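Local structure of 16S rRNA methylase (Escherichia coli, 3P2E) at residues Val27-Gly32 and Ile52-Val57; His134-Thr139 and Phe209-Gly214. The protein methylates the N1 position of adenine 1408 in 16S rRNA of assembled 30S subunits, using S-adenosyl-L-methionine, and so confers resistance to various aminoglycosides. All coordinates share one frame; numbering follows the deposited sequence.

Interaction 1: Val27-Gly32 and Ile52-Val57; sequences VHIDLG and IGIDPV. With SAH (S-adenosyl-L-homocysteine), chain C.
Ile29 and Ile54 both hold CG1 anti to the carbonyl carbon (chi1 -69° and -54°), which brings CG2 of Ile29 against CD1 of Ile54 at 3.6 Å, the two side chains crossing at a slant. Ile52, turned likewise, lies alongside Ile29 and points the same way, while its CD1 reaches back to Val27 CG1 at 3.7 Å. Leu31 closes this apolar row by setting CD1 beside CG2 of Ile54. The two strands run parallel, joined by a ladder from Ile52 N to His28 O, Asp30 N to Ile52 O and Ile54 N to Asp30 O; a fourth bond, Gly32 N to Ile54 O, is strongly bent and weak. Past the ladder both segments meet the reaction product, S-adenosyl-L-homocysteine (SAH). Gly32 O accepts from the SAH amino N at 2.8 Å, and Asp55 grips both ribose hydroxyls, OD1 taking O3' (2.7 Å) and OD2 taking O2' (2.8 Å). The carboxylate is steadied by Gly34 N at OD1 and, in an Asx turn, by Val57 N on the anti lone pair of OD2. Pro56 CD lies 3.2 Å from SAH N3, on the adenine. This is the Rossmann-like beta-alpha-beta unit of strand 26-31, helix 37-44 and strand 49-54, flanked by strand 98-104, where Ser102 OG hydrogen-bonds Asp30 OD1, and by strand 80-83, whose Val81 and Val83 touch Ile52.

Interaction 2: His134-Thr139 and Phe209-Gly214; sequences HFEFVT and FFRVSG
Backbone hydrogen bonds carry the pairing of His134-Thr139 with Phe209-Gly214: reciprocal pairs join Phe135 to Gly214, Phe137 to Val212 and Thr139 to Phe210. The last two couples are regular, at 2.9 Å for both Phe137 N to Val212 O and Thr139 N to Phe210 O. At the other end the bonding is less regular: Phe135 N lies above the carbonyl plane of Gly214 O, 37° out of it. Phe210 O also receives a CA-H...O contact from Val138 CA at 3.2 Å. On the face carrying Thr139, a water links the strands, donating to Phe210 O and hydrogen-bonded to Thr139 OG1 at 2.7 Å. The arrangement is the antiparallel join of strands 133-139 and 209-215 within the seven-stranded sheet, where the last strand slips in between 133-139 and 178-185, giving the order 3-2-1-4-5-7-6 of class I methyltransferases. Aromatic packing is built on Phe135: its CG lies between the backbone N and the carbonyl carbon (chi1 81°), folding the ring over the neighbouring strand with Gly214 N 3.4 Å above one face, toward the rim. Phe135 CD1 in turn stands 3.6 Å above the centre of the Phe137 ring, and Phe177 meets both rings. Aliphatic and charged contacts occupy the other face of the sheet. Arg211 CG packs on Val138 CG2, and the arginine chain then bends at chi3 (66°), with Glu136 OE2 3.4 Å from its CD. The opposite charges stay beyond salt-bridge range, Glu136 OE2 lying 4.1 Å from Arg211 NH1.

In the fold
Interactions 1 and 2 belong to one seven-stranded sheet, with strand 98-104 lying between them: it pairs with 26-31 on one side and 133-139 on the other. Their centres are 15 Å apart and their nearest atoms about 6 Å, so they do not touch. Interaction 1 reaches SAH directly, whereas in interaction 2 the side chain of Val138 stays about 8 Å from the ligand. That side chain is also about 4 Å from the side chain of Phe105, a residue of the cofactor site. Strand 98-104 thus lies between the strand pair of interaction 1 and that of interaction 2, and itself supplies Leu104 O to the ligand.

Interaction 1: Val27-Gly32 and Ile52-Val57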
loop_
_atom_site.group_PDB
_atom_site.type_symbol
_atom_site.label_atom_id
_atom_site.label_comp_id
_atom_site.label_asym_id
_atom_site.label_seq_id
_atom_site.Cartn_x
_atom_site.Cartn_y
_atom_site.Cartn_z
ATOM N N VAL A 27 8.203 -9.557 -0.830
ATOM C CA VAL A 27 7.143 -9.110 0.066
ATOM C C VAL A 27 6.746 -7.697 -0.356
ATOM O O VAL A 27 7.600 -6.826 -0.512
ATOM C CB VAL A 27 7.614 -9.071 1.546
ATOM C CG1 VAL A 27 6.538 -8.425 2.424
ATOM C CG2 VAL A 27 7.908 -10.477 2.035
ATOM N N HIS A 28 5.450 -7.479 -0.554
ATOM C CA HIS A 28 4.952 -6.170 -0.944
ATOM C C HIS A 28 3.975 -5.674 0.114
ATOM O O HIS A 28 3.096 -6.417 0.538
ATOM C CB HIS A 28 4.219 -6.247 -2.289
ATOM C CG HIS A 28 3.634 -4.940 -2.723
ATOM N ND1 HIS A 28 4.382 -3.957 -3.335
ATOM C CD2 HIS A 28 2.391 -4.425 -2.565
ATOM C CE1 HIS A 28 3.625 -2.891 -3.535
ATOM N NE2 HIS A 28 2.414 -3.149 -3.075
ATOM N N ILE A 29 4.137 -4.425 0.539
ATOM C CA ILE A 29 3.238 -3.834 1.522
ATOM C C ILE A 29 2.435 -2.709 0.874
ATOM O O ILE A 29 2.997 -1.848 0.195
ATOM C CB ILE A 29 4.003 -3.236 2.737
ATOM C CG1 ILE A 29 4.619 -4.361 3.577
ATOM C CG2 ILE A 29 3.045 -2.400 3.599
ATOM C CD1 ILE A 29 5.414 -3.875 4.793
ATOM N N ASP A 30 1.120 -2.740 1.069
ATOM C CA ASP A 30 0.237 -1.702 0.550
ATOM C C ASP A 30 -0.370 -1.048 1.788
ATOM O O ASP A 30 -1.194 -1.654 2.484
ATOM C CB ASP A 30 -0.853 -2.310 -0.338
ATOM C CG ASP A 30 -1.742 -1.258 -0.977
ATOM O OD1 ASP A 30 -1.205 -0.225 -1.428
ATOM O OD2 ASP A 30 -2.977 -1.467 -1.038
ATOM N N LEU A 31 0.072 0.175 2.074
ATOM C CA LEU A 31 -0.385 0.936 3.241
ATOM C C LEU A 31 -1.645 1.740 2.916
ATOM O O LEU A 31 -1.689 2.445 1.910
ATOM C CB LEU A 31 0.737 1.866 3.705
ATOM C CG LEU A 31 0.462 2.807 4.881
ATOM C CD1 LEU A 31 0.009 2.017 6.105
ATOM C CD2 LEU A 31 1.724 3.594 5.180
ATOM N N GLY A 32 -2.654 1.644 3.783
ATOM C CA GLY A 32 -3.919 2.323 3.543
ATOM C C GLY A 32 -4.589 1.574 2.405
ATOM O O GLY A 32 -5.162 2.163 1.491
ATOM N N ILE A 52 0.967 -7.815 1.744
ATOM C CA ILE A 52 0.524 -7.361 3.051
ATOM C C ILE A 52 -0.225 -6.050 2.906
ATOM O O ILE A 52 0.364 -5.032 2.541
ATOM C CB ILE A 52 1.722 -7.141 3.991
ATOM C CG1 ILE A 52 2.521 -8.442 4.112
ATOM C CG2 ILE A 52 1.238 -6.680 5.369
ATOM C CD1 ILE A 52 3.795 -8.305 4.931
ATOM N N GLY A 53 -1.525 -6.086 3.179
ATOM C CA GLY A 53 -2.344 -4.892 3.083
ATOM C C GLY A 53 -2.647 -4.385 4.477
ATOM O O GLY A 53 -3.188 -5.118 5.303
ATOM N N ILE A 54 -2.311 -3.123 4.726
ATOM C CA ILE A 54 -2.501 -2.497 6.031
ATOM C C ILE A 54 -3.571 -1.403 6.012
ATOM O O ILE A 54 -3.577 -0.548 5.128
ATOM C CB ILE A 54 -1.191 -1.832 6.506
ATOM C CG1 ILE A 54 -0.043 -2.843 6.485
ATOM C CG2 ILE A 54 -1.371 -1.260 7.905
ATOM C CD1 ILE A 54 1.314 -2.216 6.779
ATOM N N ASP A 55 -4.474 -1.438 6.988
ATOM C CA ASP A 55 -5.508 -0.412 7.110
ATOM C C ASP A 55 -6.092 -0.450 8.518
ATOM O O ASP A 55 -6.305 -1.520 9.080
ATOM C CB ASP A 55 -6.638 -0.626 6.102
ATOM C CG ASP A 55 -7.371 0.665 5.778
ATOM O OD1 ASP A 55 -7.217 1.161 4.648
ATOM O OD2 ASP A 55 -8.086 1.196 6.658
ATOM N N PRO A 56 -6.348 0.723 9.109
ATOM C CA PRO A 56 -6.912 0.779 10.459
ATOM C C PRO A 56 -8.406 0.456 10.509
ATOM O O PRO A 56 -8.955 0.225 11.585
ATOM C CB PRO A 56 -6.613 2.212 10.898
ATOM C CG PRO A 56 -6.667 2.970 9.604
ATOM C CD PRO A 56 -5.922 2.061 8.658
ATOM N N VAL A 57 -9.057 0.446 9.348
ATOM C CA VAL A 57 -10.487 0.147 9.277
ATOM C C VAL A 57 -10.698 -1.310 8.887
ATOM O O VAL A 57 -10.701 -1.660 7.709
ATOM C CB VAL A 57 -11.194 1.064 8.256
ATOM C CG1 VAL A 57 -12.677 0.703 8.160
ATOM C CG2 VAL A 57 -11.018 2.524 8.672
HETATM N N SAH C . -5.654 2.297 -1.302
HETATM C CA SAH C . -7.017 2.387 -1.249
HETATM C CB SAH C . -7.434 3.693 -0.566
HETATM C CG SAH C . -8.826 3.798 -0.019
HETATM S SD SAH C . -9.280 5.309 0.767
HETATM C C SAH C . -7.609 2.173 -2.710
HETATM O O SAH C . -8.666 1.723 -2.562
HETATM O OXT SAH C . -7.074 2.436 -3.691
HETATM C "C5'" SAH C . -8.027 5.851 1.936
HETATM C "C4'" SAH C . -7.703 4.634 2.921
HETATM O "O4'" SAH C . -6.601 5.151 3.678
HETATM C "C3'" SAH C . -8.809 4.273 3.891
HETATM O "O3'" SAH C . -9.152 2.855 3.782
HETATM C "C2'" SAH C . -8.254 4.713 5.295
HETATM O "O2'" SAH C . -8.661 3.933 6.398
HETATM C "C1'" SAH C . -6.729 4.683 5.057
HETATM N N9 SAH C . -5.943 5.601 5.973
HETATM C C8 SAH C . -6.219 6.947 6.256
HETATM N N7 SAH C . -5.384 7.464 7.139
HETATM C C5 SAH C . -4.523 6.352 7.425
HETATM C C6 SAH C . -3.413 6.345 8.338
HETATM N N6 SAH C . -3.055 7.438 9.052
HETATM N N1 SAH C . -2.754 5.130 8.417
HETATM C C2 SAH C . -3.131 4.005 7.673
HETATM N N3 SAH C . -4.209 4.024 6.792
HETATM C C4 SAH C . -4.843 5.240 6.737
#

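Interaction 2: His134-Thr139 and Phe209-Gly214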
loop_
_atom_site.group_PDB
_atom_site.type_symbol
_atom_site.label_atom_id
_atom_site.label_comp_id
_atom_site.label_asym_id
_atom_site.label_seq_id
_atom_site.Cartn_x
_atom_site.Cartn_y
_atom_site.Cartn_z
ATOM N N HIS A 134 11.562 -0.751 -3.518
ATOM C CA HIS A 134 10.990 0.231 -4.418
ATOM C C HIS A 134 9.768 0.796 -3.700
ATOM O O HIS A 134 9.201 0.141 -2.821
ATOM C CB HIS A 134 10.553 -0.448 -5.722
ATOM C CG HIS A 134 9.734 0.430 -6.620
ATOM N ND1 HIS A 134 10.271 1.486 -7.326
ATOM C CD2 HIS A 134 8.410 0.422 -6.906
ATOM C CE1 HIS A 134 9.314 2.090 -8.007
ATOM N NE2 HIS A 134 8.175 1.465 -7.769
ATOM N N PHE A 135 9.384 2.020 -4.039
ATOM C CA PHE A 135 8.196 2.612 -3.436
ATOM C C PHE A 135 7.397 3.328 -4.506
ATOM O O PHE A 135 7.935 3.733 -5.540
ATOM C CB PHE A 135 8.564 3.582 -2.301
ATOM C CG PHE A 135 8.986 4.949 -2.766
ATOM C CD1 PHE A 135 8.050 5.967 -2.927
ATOM C CD2 PHE A 135 10.325 5.224 -3.030
ATOM C CE1 PHE A 135 8.439 7.241 -3.342
ATOM C CE2 PHE A 135 10.728 6.494 -3.447
ATOM C CZ PHE A 135 9.782 7.505 -3.603
ATOM N N GLU A 136 6.100 3.461 -4.258
ATOM C CA GLU A 136 5.207 4.116 -5.189
ATOM C C GLU A 136 4.081 4.801 -4.428
ATOM O O GLU A 136 3.374 4.153 -3.659
ATOM C CB GLU A 136 4.638 3.071 -6.148
ATOM C CG GLU A 136 3.356 3.460 -6.847
ATOM C CD GLU A 136 2.769 2.299 -7.624
ATOM O OE1 GLU A 136 2.426 1.270 -7.001
ATOM O OE2 GLU A 136 2.656 2.410 -8.858
ATOM N N PHE A 137 3.941 6.111 -4.626
ATOM C CA PHE A 137 2.873 6.888 -3.991
ATOM C C PHE A 137 2.036 7.481 -5.121
ATOM O O PHE A 137 2.539 8.280 -5.912
ATOM C CB PHE A 137 3.422 8.052 -3.145
ATOM C CG PHE A 137 4.359 7.641 -2.034
ATOM C CD1 PHE A 137 4.302 6.371 -1.466
ATOM C CD2 PHE A 137 5.287 8.556 -1.536
ATOM C CE1 PHE A 137 5.157 6.013 -0.418
ATOM C CE2 PHE A 137 6.147 8.210 -0.488
ATOM C CZ PHE A 137 6.081 6.938 0.071
ATOM N N VAL A 138 0.769 7.088 -5.208
ATOM C CA VAL A 138 -0.113 7.607 -6.254
ATOM C C VAL A 138 -1.197 8.437 -5.576
ATOM O O VAL A 138 -2.007 7.912 -4.806
ATOM C CB VAL A 138 -0.754 6.456 -7.060
ATOM C CG1 VAL A 138 -1.654 7.017 -8.158
ATOM C CG2 VAL A 138 0.337 5.583 -7.656
ATOM N N THR A 139 -1.218 9.734 -5.866
ATOM C CA THR A 139 -2.177 10.623 -5.229
ATOM C C THR A 139 -3.043 11.448 -6.172
ATOM O O THR A 139 -2.746 11.601 -7.358
ATOM C CB THR A 139 -1.453 11.619 -4.297
ATOM O OG1 THR A 139 -0.508 12.378 -5.062
ATOM C CG2 THR A 139 -0.715 10.887 -3.191
ATOM N N PHE A 209 -3.827 12.473 -11.648
ATOM C CA PHE A 209 -3.257 11.551 -10.673
ATOM C C PHE A 209 -1.747 11.702 -10.809
ATOM O O PHE A 209 -1.235 11.923 -11.909
ATOM C CB PHE A 209 -3.673 10.108 -10.985
ATOM C CG PHE A 209 -5.160 9.892 -10.970
ATOM C CD1 PHE A 209 -5.807 9.467 -9.812
ATOM C CD2 PHE A 209 -5.917 10.123 -12.115
ATOM C CE1 PHE A 209 -7.188 9.275 -9.797
ATOM C CE2 PHE A 209 -7.297 9.936 -12.109
ATOM C CZ PHE A 209 -7.934 9.510 -10.948
ATOM N N PHE A 210 -1.036 11.603 -9.693
ATOM C CA PHE A 210 0.412 11.748 -9.710
ATOM C C PHE A 210 1.091 10.579 -9.029
ATOM O O PHE A 210 0.718 10.193 -7.922
ATOM C CB PHE A 210 0.812 13.045 -9.003
ATOM C CG PHE A 210 0.213 14.270 -9.620
ATOM C CD1 PHE A 210 0.737 14.798 -10.798
ATOM C CD2 PHE A 210 -0.910 14.865 -9.055
ATOM C CE1 PHE A 210 0.145 15.903 -11.404
ATOM C CE2 PHE A 210 -1.507 15.969 -9.655
ATOM C CZ PHE A 210 -0.978 16.487 -10.831
ATOM N N ARG A 211 2.082 10.004 -9.698
ATOM C CA ARG A 211 2.816 8.901 -9.105
ATOM C C ARG A 211 4.245 9.318 -8.852
ATOM O O ARG A 211 4.967 9.671 -9.782
ATOM C CB ARG A 211 2.823 7.667 -10.008
ATOM C CG ARG A 211 3.675 6.518 -9.442
ATOM C CD ARG A 211 3.594 5.278 -10.314
ATOM N NE ARG A 211 4.201 5.500 -11.623
ATOM C CZ ARG A 211 3.877 4.821 -12.719
ATOM N NH1 ARG A 211 2.946 3.878 -12.666
ATOM N NH2 ARG A 211 4.492 5.080 -13.866
ATOM N N VAL A 212 4.635 9.303 -7.584
ATOM C CA VAL A 212 6.001 9.614 -7.197
ATOM C C VAL A 212 6.552 8.237 -6.847
ATOM O O VAL A 212 6.026 7.557 -5.972
ATOM C CB VAL A 212 6.050 10.536 -5.959
ATOM C CG1 VAL A 212 7.479 10.678 -5.468
ATOM C CG2 VAL A 212 5.495 11.905 -6.316
ATOM N N SER A 213 7.595 7.810 -7.551
ATOM C CA SER A 213 8.156 6.493 -7.294
ATOM C C SER A 213 9.668 6.562 -7.206
ATOM O O SER A 213 10.275 7.549 -7.627
ATOM C CB SER A 213 7.736 5.519 -8.401
ATOM O OG SER A 213 8.127 5.987 -9.679
ATOM N N GLY A 214 10.270 5.514 -6.656
ATOM C CA GLY A 214 11.714 5.484 -6.518
ATOM C C GLY A 214 12.168 4.334 -5.646
ATOM O O GLY A 214 11.499 3.302 -5.575
HETATM O O HOH W 1 1.951 11.266 -5.320
#